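Long-range contacts in Endonuclease/exonuclease/phosphatase domain-containing protein (Enterococcus faecalis, PDB 3L1W), which is of unproven function but belongs to the endonuclease/exonuclease/phosphatase family and probably hydrolyses phosphate esters, perhaps as a 3'-5' RNA exonuclease: residues A4-T12 and W20-I31; W36-V44 and P125-L133. One frame throughout, in Å; residues are numbered along the deposited sequence.

Overall arrangement
Starting at the N terminus, strand 2-7 runs through the middle of a seven-stranded mixed sheet and passes into a loop. Interaction 1 closes this first, short loop: only seven residues separate its segments, and helix 20-34 folds back against the strand that precedes it. The helix leads straight into strand 38-44, parallel to strand 2-7 and beside it, which completes a beta-alpha-beta unit. Interaction 2 begins there and closes a much longer loop of 80 residues, setting strand 38-44 against strand 126-132 of the second sheet. The two contacts follow in series, neither nesting nor crossing, and together join helix, first sheet and second sheet, layer upon layer.

Interaction 1: A4-T12 and W20-I31; sequences ATYNVRVDT and WSFRKEAVCQLI
R23 reaches from helix 20-34 to the chain just beyond strand 2-7, within the beta-alpha-beta unit that opens this DNase I-like fold. Strand and helix run antiparallel, and the axes of the two segments come within 11.6 Å. Arginine suits this place because its two terminal nitrogens can serve neighbouring carbonyls: R23 NH1 donates to V8 O at 2.7 Å, and R23 NH2 to R9 O at 2.9 Å. Both oxygens lie near the guanidinium plane, but NH2 stands above the carbonyl plane of R9. A bend at chi3 (-70°) turns the group into this position, and R9 CG rests over one of its faces, 3.5 Å from R23 NH2. R9 sends its own charged end elsewhere, to D15.

Deeper down the contact is apolar. Valine suits position 8 because both branches are used: V8 CG1 meets V27 CG1 at 3.8 Å and lies over a face of the Y6 ring, while V8 CG2 touches W20 CZ3. I31 CG1 comes to the edge of the Y6 ring. With Y6 CG trans to the backbone nitrogen (chi1 -167°), the ring is placed against the helix, Y6 OH 3.8 Å from L30 CD1.

At the start of the helical segment W20 packs its CB on the D11 carboxylate, and its indole NE1 bonds D51. D11 OD1 takes a weak bond from W20 N at 3.4 Å; a water donates to D11 OD1 and accepts from S21 N, bridging the two.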
loop_
_atom_site.group_PDB
_atom_site.type_symbol
_atom_site.label_atom_id
_atom_site.label_comp_id
_atom_site.label_asym_id
_atom_site.label_seq_id
_atom_site.Cartn_x
_atom_site.Cartn_y
_atom_site.Cartn_z
ATOM N N ALA A 4 -9.045 1.047 8.991
ATOM C CA ALA A 4 -9.604 0.855 7.651
ATOM C C ALA A 4 -11.006 0.280 7.719
ATOM O O ALA A 4 -11.428 -0.257 8.746
ATOM C CB ALA A 4 -8.710 -0.077 6.841
ATOM N N THR A 5 -11.723 0.397 6.610
ATOM C CA THR A 5 -12.989 -0.294 6.445
ATOM C C THR A 5 -12.954 -0.986 5.081
ATOM O O THR A 5 -12.392 -0.465 4.120
ATOM C CB THR A 5 -14.198 0.662 6.590
ATOM O OG1 THR A 5 -15.419 -0.055 6.355
ATOM C CG2 THR A 5 -14.105 1.832 5.608
ATOM N N TYR A 6 -13.539 -2.175 5.001
ATOM C CA TYR A 6 -13.456 -2.958 3.770
ATOM C C TYR A 6 -14.689 -3.840 3.660
ATOM O O TYR A 6 -14.904 -4.742 4.487
ATOM C CB TYR A 6 -12.186 -3.816 3.818
ATOM C CG TYR A 6 -11.745 -4.480 2.524
ATOM C CD1 TYR A 6 -12.233 -4.069 1.282
ATOM C CD2 TYR A 6 -10.806 -5.512 2.549
ATOM C CE1 TYR A 6 -11.795 -4.673 0.107
ATOM C CE2 TYR A 6 -10.366 -6.113 1.389
ATOM C CZ TYR A 6 -10.861 -5.700 0.171
ATOM O OH TYR A 6 -10.408 -6.331 -0.976
ATOM N N ASN A 7 -15.517 -3.553 2.663
ATOM C CA ASN A 7 -16.625 -4.419 2.321
ATOM C C ASN A 7 -16.054 -5.481 1.400
ATOM O O ASN A 7 -15.637 -5.169 0.274
ATOM C CB ASN A 7 -17.727 -3.609 1.625
ATOM C CG ASN A 7 -18.919 -4.460 1.224
ATOM O OD1 ASN A 7 -18.774 -5.613 0.831
ATOM N ND2 ASN A 7 -20.112 -3.886 1.314
ATOM N N VAL A 8 -16.019 -6.727 1.886
ATOM C CA VAL A 8 -15.285 -7.783 1.190
ATOM C C VAL A 8 -16.117 -8.597 0.219
ATOM O O VAL A 8 -15.599 -9.554 -0.366
ATOM C CB VAL A 8 -14.542 -8.727 2.174
ATOM C CG1 VAL A 8 -13.527 -7.938 3.004
ATOM C CG2 VAL A 8 -15.533 -9.497 3.061
ATOM N N ARG A 9 -17.381 -8.192 0.039
ATOM C CA ARG A 9 -18.353 -8.857 -0.850
ATOM C C ARG A 9 -18.830 -10.219 -0.337
ATOM O O ARG A 9 -18.049 -11.169 -0.191
ATOM C CB ARG A 9 -17.826 -8.949 -2.293
ATOM C CG ARG A 9 -18.694 -9.790 -3.243
ATOM C CD ARG A 9 -20.039 -9.152 -3.568
ATOM N NE ARG A 9 -20.663 -9.866 -4.690
ATOM C CZ ARG A 9 -21.856 -9.584 -5.198
ATOM N NH1 ARG A 9 -22.579 -8.597 -4.689
ATOM N NH2 ARG A 9 -22.325 -10.295 -6.226
ATOM N N VAL A 10 -20.125 -10.303 -0.071
ATOM C CA VAL A 10 -20.712 -11.505 0.506
ATOM C C VAL A 10 -20.451 -12.695 -0.424
ATOM O O VAL A 10 -20.438 -12.549 -1.644
ATOM C CB VAL A 10 -22.232 -11.315 0.751
ATOM C CG1 VAL A 10 -22.995 -11.271 -0.567
ATOM C CG2 VAL A 10 -22.780 -12.411 1.654
ATOM N N ASP A 11 -20.215 -13.865 0.162
ATOM C CA ASP A 11 -20.066 -15.086 -0.616
ATOM C C ASP A 11 -21.391 -15.375 -1.313
ATOM O O ASP A 11 -22.418 -15.561 -0.654
ATOM C CB ASP A 11 -19.686 -16.237 0.316
ATOM C CG ASP A 11 -19.320 -17.512 -0.428
ATOM O OD1 ASP A 11 -19.114 -17.466 -1.658
ATOM O OD2 ASP A 11 -19.223 -18.567 0.240
ATOM N N THR A 12 -21.374 -15.386 -2.642
ATOM C CA THR A 12 -22.577 -15.674 -3.414
ATOM C C THR A 12 -22.236 -16.368 -4.729
ATOM O O THR A 12 -21.247 -16.038 -5.383
ATOM C CB THR A 12 -23.385 -14.394 -3.704
ATOM O OG1 THR A 12 -24.492 -14.712 -4.552
ATOM C CG2 THR A 12 -22.519 -13.340 -4.389
ATOM N N TRP A 20 -16.388 -16.129 -3.183
ATOM C CA TRP A 20 -15.427 -16.017 -2.087
ATOM C C TRP A 20 -14.283 -17.034 -2.150
ATOM O O TRP A 20 -13.125 -16.687 -1.910
ATOM C CB TRP A 20 -16.145 -16.103 -0.739
ATOM C CG TRP A 20 -15.233 -16.046 0.468
ATOM C CD1 TRP A 20 -14.924 -17.077 1.304
ATOM C CD2 TRP A 20 -14.534 -14.893 0.981
ATOM N NE1 TRP A 20 -14.073 -16.648 2.297
ATOM C CE2 TRP A 20 -13.814 -15.317 2.117
ATOM C CE3 TRP A 20 -14.429 -13.558 0.575
ATOM C CZ2 TRP A 20 -13.024 -14.446 2.869
ATOM C CZ3 TRP A 20 -13.645 -12.694 1.322
ATOM C CH2 TRP A 20 -12.948 -13.141 2.453
ATOM N N SER A 21 -14.596 -18.288 -2.447
ATOM C CA SER A 21 -13.552 -19.310 -2.459
ATOM C C SER A 21 -12.357 -18.883 -3.318
ATOM O O SER A 21 -11.211 -19.158 -2.980
ATOM C CB SER A 21 -14.107 -20.654 -2.945
ATOM O OG SER A 21 -14.518 -20.567 -4.295
ATOM N N PHE A 22 -12.628 -18.196 -4.423
ATOM C CA PHE A 22 -11.567 -17.782 -5.337
ATOM C C PHE A 22 -10.864 -16.498 -4.913
ATOM O O PHE A 22 -9.757 -16.225 -5.367
ATOM C CB PHE A 22 -12.126 -17.602 -6.746
ATOM C CG PHE A 22 -12.760 -18.834 -7.301
ATOM C CD1 PHE A 22 -11.997 -19.777 -7.965
ATOM C CD2 PHE A 22 -14.121 -19.055 -7.156
ATOM C CE1 PHE A 22 -12.574 -20.918 -8.478
ATOM C CE2 PHE A 22 -14.709 -20.204 -7.669
ATOM C CZ PHE A 22 -13.934 -21.132 -8.330
ATOM N N ARG A 23 -11.512 -15.718 -4.048
ATOM C CA ARG A 23 -11.034 -14.388 -3.663
ATOM C C ARG A 23 -10.406 -14.355 -2.271
ATOM O O ARG A 23 -9.718 -13.397 -1.918
ATOM C CB ARG A 23 -12.205 -13.384 -3.670
ATOM C CG ARG A 23 -12.897 -13.251 -5.001
ATOM C CD ARG A 23 -13.968 -12.161 -4.978
ATOM N NE ARG A 23 -15.139 -12.518 -4.170
ATOM C CZ ARG A 23 -15.428 -11.985 -2.986
ATOM N NH1 ARG A 23 -14.638 -11.060 -2.456
ATOM N NH2 ARG A 23 -16.519 -12.370 -2.333
ATOM N N LYS A 24 -10.678 -15.372 -1.464
ATOM C CA LYS A 24 -10.316 -15.329 -0.050
ATOM C C LYS A 24 -8.826 -15.075 0.191
ATOM O O LYS A 24 -8.467 -14.275 1.053
ATOM C CB LYS A 24 -10.768 -16.607 0.673
ATOM C CG LYS A 24 -10.277 -17.888 0.038
ATOM C CD LYS A 24 -10.858 -19.120 0.732
ATOM C CE LYS A 24 -10.578 -20.394 -0.071
ATOM N NZ LYS A 24 -11.204 -21.601 0.541
ATOM N N GLU A 25 -7.959 -15.752 -0.557
ATOM C CA GLU A 25 -6.522 -15.560 -0.349
ATOM C C GLU A 25 -6.125 -14.112 -0.621
ATOM O O GLU A 25 -5.389 -13.503 0.156
ATOM C CB GLU A 25 -5.702 -16.520 -1.221
ATOM C CG GLU A 25 -5.844 -17.978 -0.825
ATOM C CD GLU A 25 -4.568 -18.553 -0.232
ATOM O OE1 GLU A 25 -3.646 -18.892 -1.010
ATOM O OE2 GLU A 25 -4.491 -18.671 1.011
ATOM N N ALA A 26 -6.629 -13.555 -1.718
ATOM C CA ALA A 26 -6.292 -12.192 -2.096
ATOM C C ALA A 26 -6.810 -11.194 -1.069
ATOM O O ALA A 26 -6.111 -10.253 -0.702
ATOM C CB ALA A 26 -6.836 -11.870 -3.486
ATOM N N VAL A 27 -8.043 -11.393 -0.607
ATOM C CA VAL A 27 -8.601 -10.512 0.411
ATOM C C VAL A 27 -7.805 -10.596 1.717
ATOM O O VAL A 27 -7.451 -9.578 2.308
ATOM C CB VAL A 27 -10.098 -10.827 0.667
ATOM C CG1 VAL A 27 -10.601 -10.134 1.943
ATOM C CG2 VAL A 27 -10.925 -10.428 -0.540
ATOM N N CYS A 28 -7.524 -11.813 2.168
ATOM C CA CYS A 28 -6.819 -11.976 3.435
ATOM C C CYS A 28 -5.369 -11.493 3.363
ATOM O O CYS A 28 -4.843 -10.933 4.329
ATOM C CB CYS A 28 -6.885 -13.427 3.905
ATOM S SG CYS A 28 -8.555 -13.919 4.415
ATOM N N GLN A 29 -4.717 -11.713 2.225
ATOM C CA GLN A 29 -3.343 -11.247 2.057
ATOM C C GLN A 29 -3.285 -9.727 2.014
ATOM O O GLN A 29 -2.329 -9.120 2.496
ATOM C CB GLN A 29 -2.721 -11.854 0.795
ATOM C CG GLN A 29 -2.356 -13.316 0.987
ATOM C CD GLN A 29 -2.080 -14.009 -0.318
ATOM O OE1 GLN A 29 -1.966 -13.364 -1.358
ATOM N NE2 GLN A 29 -1.985 -15.337 -0.279
ATOM N N LEU A 30 -4.308 -9.106 1.436
ATOM C CA LEU A 30 -4.364 -7.653 1.407
ATOM C C LEU A 30 -4.428 -7.122 2.831
ATOM O O LEU A 30 -3.674 -6.222 3.205
ATOM C CB LEU A 30 -5.571 -7.183 0.586
ATOM C CG LEU A 30 -5.767 -5.676 0.364
ATOM C CD1 LEU A 30 -6.689 -5.453 -0.828
ATOM C CD2 LEU A 30 -6.328 -4.959 1.601
ATOM N N ILE A 31 -5.338 -7.687 3.621
ATOM C CA ILE A 31 -5.479 -7.309 5.023
ATOM C C ILE A 31 -4.161 -7.506 5.778
ATOM O O ILE A 31 -3.712 -6.614 6.504
ATOM C CB ILE A 31 -6.644 -8.094 5.677
ATOM C CG1 ILE A 31 -7.969 -7.658 5.039
ATOM C CG2 ILE A 31 -6.647 -7.892 7.194
ATOM C CD1 ILE A 31 -9.151 -8.594 5.319
HETATM O O HOH W 1 -18.751 -13.741 -3.546
HETATM O O HOH W 2 -17.172 -19.462 -2.241
#

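Interaction 2: W36-V44 and P125-L133. With SO4 (sulfate ion), chain G.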
loop_
_atom_site.group_PDB
_atom_site.type_symbol
_atom_site.label_atom_id
_atom_site.label_comp_id
_atom_site.label_asym_id
_atom_site.label_seq_id
_atom_site.Cartn_x
_atom_site.Cartn_y
_atom_site.Cartn_z
ATOM N N TRP A 36 -3.234 -2.838 9.418
ATOM C CA TRP A 36 -3.755 -1.732 10.223
ATOM C C TRP A 36 -3.897 -2.123 11.694
ATOM O O TRP A 36 -3.816 -3.307 12.032
ATOM C CB TRP A 36 -5.133 -1.316 9.704
ATOM C CG TRP A 36 -5.237 -1.147 8.205
ATOM C CD1 TRP A 36 -4.799 -0.083 7.457
ATOM C CD2 TRP A 36 -5.864 -2.049 7.285
ATOM N NE1 TRP A 36 -5.102 -0.288 6.123
ATOM C CE2 TRP A 36 -5.757 -1.484 5.996
ATOM C CE3 TRP A 36 -6.493 -3.293 7.424
ATOM C CZ2 TRP A 36 -6.260 -2.112 4.860
ATOM C CZ3 TRP A 36 -6.997 -3.913 6.300
ATOM C CH2 TRP A 36 -6.883 -3.320 5.033
ATOM N N SER A 37 -4.099 -1.134 12.569
ATOM C CA SER A 37 -4.481 -1.436 13.951
ATOM C C SER A 37 -5.813 -2.158 13.999
ATOM O O SER A 37 -6.000 -3.085 14.800
ATOM C CB SER A 37 -4.597 -0.164 14.799
ATOM O OG SER A 37 -3.331 0.326 15.192
ATOM N N LEU A 38 -6.751 -1.725 13.158
ATOM C CA LEU A 38 -8.067 -2.345 13.136
ATOM C C LEU A 38 -8.735 -2.105 11.794
ATOM O O LEU A 38 -8.404 -1.142 11.095
ATOM C CB LEU A 38 -8.948 -1.803 14.268
ATOM C CG LEU A 38 -9.261 -0.312 14.213
ATOM C CD1 LEU A 38 -10.575 -0.093 13.466
ATOM C CD2 LEU A 38 -9.363 0.260 15.622
ATOM N N CYS A 39 -9.669 -2.988 11.440
ATOM C CA CYS A 39 -10.383 -2.883 10.174
ATOM C C CYS A 39 -11.826 -3.296 10.388
ATOM O O CYS A 39 -12.092 -4.392 10.885
ATOM C CB CYS A 39 -9.738 -3.799 9.117
ATOM S SG CYS A 39 -10.399 -3.575 7.421
ATOM N N CYS A 40 -12.765 -2.433 10.008
ATOM C CA CYS A 40 -14.167 -2.835 9.966
ATOM C C CYS A 40 -14.415 -3.587 8.666
ATOM O O CYS A 40 -13.975 -3.157 7.600
ATOM C CB CYS A 40 -15.087 -1.615 10.049
ATOM S SG CYS A 40 -15.150 -0.879 11.706
ATOM N N ILE A 41 -15.112 -4.714 8.764
ATOM C CA ILE A 41 -15.393 -5.564 7.622
ATOM C C ILE A 41 -16.895 -5.669 7.444
ATOM O O ILE A 41 -17.616 -5.881 8.420
ATOM C CB ILE A 41 -14.858 -6.991 7.873
ATOM C CG1 ILE A 41 -13.328 -6.989 7.973
ATOM C CG2 ILE A 41 -15.295 -7.956 6.752
ATOM C CD1 ILE A 41 -12.637 -6.620 6.656
ATOM N N GLN A 42 -17.376 -5.523 6.208
ATOM C CA GLN A 42 -18.780 -5.795 5.906
ATOM C C GLN A 42 -18.934 -6.990 4.966
ATOM O O GLN A 42 -18.018 -7.314 4.205
ATOM C CB GLN A 42 -19.482 -4.578 5.287
ATOM C CG GLN A 42 -19.406 -3.304 6.119
ATOM C CD GLN A 42 -18.058 -2.625 5.960
ATOM O OE1 GLN A 42 -17.513 -2.566 4.857
ATOM N NE2 GLN A 42 -17.519 -2.102 7.053
ATOM N N GLU A 43 -20.105 -7.620 5.037
ATOM C CA GLU A 43 -20.543 -8.689 4.123
ATOM C C GLU A 43 -19.789 -10.003 4.297
ATOM O O GLU A 43 -19.190 -10.514 3.357
ATOM C CB GLU A 43 -20.506 -8.228 2.662
ATOM C CG GLU A 43 -21.450 -7.063 2.377
ATOM C CD GLU A 43 -21.788 -6.895 0.903
ATOM O OE1 GLU A 43 -21.645 -7.862 0.137
ATOM O OE2 GLU A 43 -22.232 -5.790 0.511
ATOM N N VAL A 44 -19.822 -10.548 5.506
ATOM C CA VAL A 44 -19.188 -11.833 5.759
ATOM C C VAL A 44 -20.173 -12.845 6.343
ATOM O O VAL A 44 -20.687 -12.675 7.452
ATOM C CB VAL A 44 -17.939 -11.694 6.663
ATOM C CG1 VAL A 44 -16.806 -11.053 5.871
ATOM C CG2 VAL A 44 -18.251 -10.875 7.930
ATOM N N PRO A 125 -10.283 5.415 26.261
ATOM C CA PRO A 125 -10.928 4.543 25.276
ATOM C C PRO A 125 -11.447 5.329 24.081
ATOM O O PRO A 125 -11.630 6.547 24.158
ATOM C CB PRO A 125 -12.127 3.969 26.046
ATOM C CG PRO A 125 -11.896 4.302 27.479
ATOM C CD PRO A 125 -11.095 5.557 27.479
ATOM N N PHE A 126 -11.677 4.626 22.979
ATOM C CA PHE A 126 -12.396 5.197 21.846
ATOM C C PHE A 126 -13.415 4.196 21.314
ATOM O O PHE A 126 -13.276 2.982 21.509
ATOM C CB PHE A 126 -11.442 5.646 20.738
ATOM C CG PHE A 126 -10.654 4.525 20.113
ATOM C CD1 PHE A 126 -9.481 4.072 20.704
ATOM C CD2 PHE A 126 -11.076 3.933 18.933
ATOM C CE1 PHE A 126 -8.747 3.044 20.127
ATOM C CE2 PHE A 126 -10.351 2.907 18.344
ATOM C CZ PHE A 126 -9.181 2.455 18.947
ATOM N N LEU A 127 -14.438 4.718 20.647
ATOM C CA LEU A 127 -15.521 3.897 20.122
ATOM C C LEU A 127 -15.373 3.662 18.622
ATOM O O LEU A 127 -15.108 4.601 17.863
ATOM C CB LEU A 127 -16.864 4.581 20.407
ATOM C CG LEU A 127 -18.118 3.904 19.866
ATOM C CD1 LEU A 127 -18.320 2.544 20.509
ATOM C CD2 LEU A 127 -19.332 4.797 20.118
ATOM N N VAL A 128 -15.531 2.405 18.201
ATOM C CA VAL A 128 -15.591 2.071 16.769
ATOM C C VAL A 128 -16.981 1.527 16.436
ATOM O O VAL A 128 -17.473 0.629 17.118
ATOM C CB VAL A 128 -14.549 1.016 16.401
ATOM C CG1 VAL A 128 -14.702 0.597 14.929
ATOM C CG2 VAL A 128 -13.139 1.533 16.674
ATOM N N ILE A 129 -17.613 2.072 15.396
ATOM C CA ILE A 129 -18.934 1.615 14.969
ATOM C C ILE A 129 -18.842 1.168 13.515
ATOM O O ILE A 129 -18.505 1.958 12.647
ATOM C CB ILE A 129 -19.991 2.741 15.059
ATOM C CG1 ILE A 129 -20.031 3.352 16.470
ATOM C CG2 ILE A 129 -21.363 2.211 14.662
ATOM C CD1 ILE A 129 -20.886 4.625 16.568
ATOM N N ASN A 130 -19.137 -0.106 13.271
ATOM C CA ASN A 130 -19.093 -0.698 11.935
ATOM C C ASN A 130 -20.455 -0.525 11.278
ATOM O O ASN A 130 -21.446 -1.092 11.740
ATOM C CB ASN A 130 -18.737 -2.183 12.039
ATOM C CG ASN A 130 -18.471 -2.823 10.686
ATOM O OD1 ASN A 130 -18.904 -2.317 9.655
ATOM N ND2 ASN A 130 -17.765 -3.950 10.693
ATOM N N VAL A 131 -20.485 0.272 10.211
ATOM C CA VAL A 131 -21.702 0.644 9.501
ATOM C C VAL A 131 -21.948 -0.200 8.243
ATOM O O VAL A 131 -21.060 -0.336 7.409
ATOM C CB VAL A 131 -21.582 2.119 9.035
ATOM C CG1 VAL A 131 -22.769 2.513 8.177
ATOM C CG2 VAL A 131 -21.452 3.054 10.253
ATOM N N HIS A 132 -23.153 -0.748 8.093
ATOM C CA HIS A 132 -23.586 -1.215 6.777
ATOM C C HIS A 132 -25.065 -0.942 6.606
ATOM O O HIS A 132 -25.906 -1.702 7.084
ATOM C CB HIS A 132 -23.295 -2.702 6.554
ATOM C CG HIS A 132 -23.449 -3.123 5.126
ATOM N ND1 HIS A 132 -23.391 -4.440 4.720
ATOM C CD2 HIS A 132 -23.651 -2.392 4.003
ATOM C CE1 HIS A 132 -23.563 -4.502 3.410
ATOM N NE2 HIS A 132 -23.720 -3.273 2.950
ATOM N N LEU A 133 -25.381 0.149 5.923
ATOM C CA LEU A 133 -26.775 0.585 5.836
ATOM C C LEU A 133 -27.471 -0.102 4.680
ATOM O O LEU A 133 -26.816 -0.615 3.781
ATOM C CB LEU A 133 -26.868 2.106 5.689
ATOM C CG LEU A 133 -26.169 2.912 6.787
ATOM C CD1 LEU A 133 -26.333 4.402 6.559
ATOM C CD2 LEU A 133 -26.702 2.515 8.158
HETATM S S SO4 G . -0.620 1.208 12.934
HETATM O O1 SO4 G . -0.786 0.120 11.968
HETATM O O2 SO4 G . 0.254 0.736 14.003
HETATM O O3 SO4 G . -0.014 2.359 12.275
HETATM O O4 SO4 G . -1.917 1.573 13.501
HETATM O O HOH W 3 -22.970 -7.047 5.811
#
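N130 on strand 126-132 points at strand 38-44 across the interface between the two sheets of the family's beta sandwich. The strand axes lie 7.2 Å apart and cross at -25°; side chains of each strand reach side chains and carbonyl oxygens of the other. N130 CB packs against C40 SG at 3.8 Å, and the trans first torsion (chi1 -172°) carries CG onward until it faces C40 CB at 3.6 Å. There the amide divides its work. ND2 donates to I41 O at 3.0 Å, approaching from above the carbonyl plane, whereas OD1 accepts from Q42 NE2 at 3.0 Å in an almost perfectly straight bond (179°). The two amide planes stand nearly perpendicular. Asparagine suits the site because one short, flat group supplies both a donor and an acceptor; glutamine answers with a longer chain, bent at chi2, and its NE2 is also bonded to T5 OG1.

Toward the start of both strands the interface becomes apolar. C40 SG, small enough for close packing, touches V128 CG1 at 3.6 Å, and L38 CD2 touches both V128 CG2 and the edge of the F126 ring.

At the other end, the H132 ring lies beside E43, whose OE2 is 3.4 Å from H132 CE1; the carboxylate and imidazole planes are nearly parallel. E43 OE1 and OE2 are taken up by V10 N and N7 ND2, and a water bridges H132 ND1 to E43 N, the latter bond weak.

The chemistry is thus graded, from hydrocarbon and sulfur at one end to linked amides and then ionisable groups at the other. In the middle the N130 amide gives its donor to I41 O and its acceptor to Q42 NE2, so that buried polar atoms of two different sheets satisfy one another.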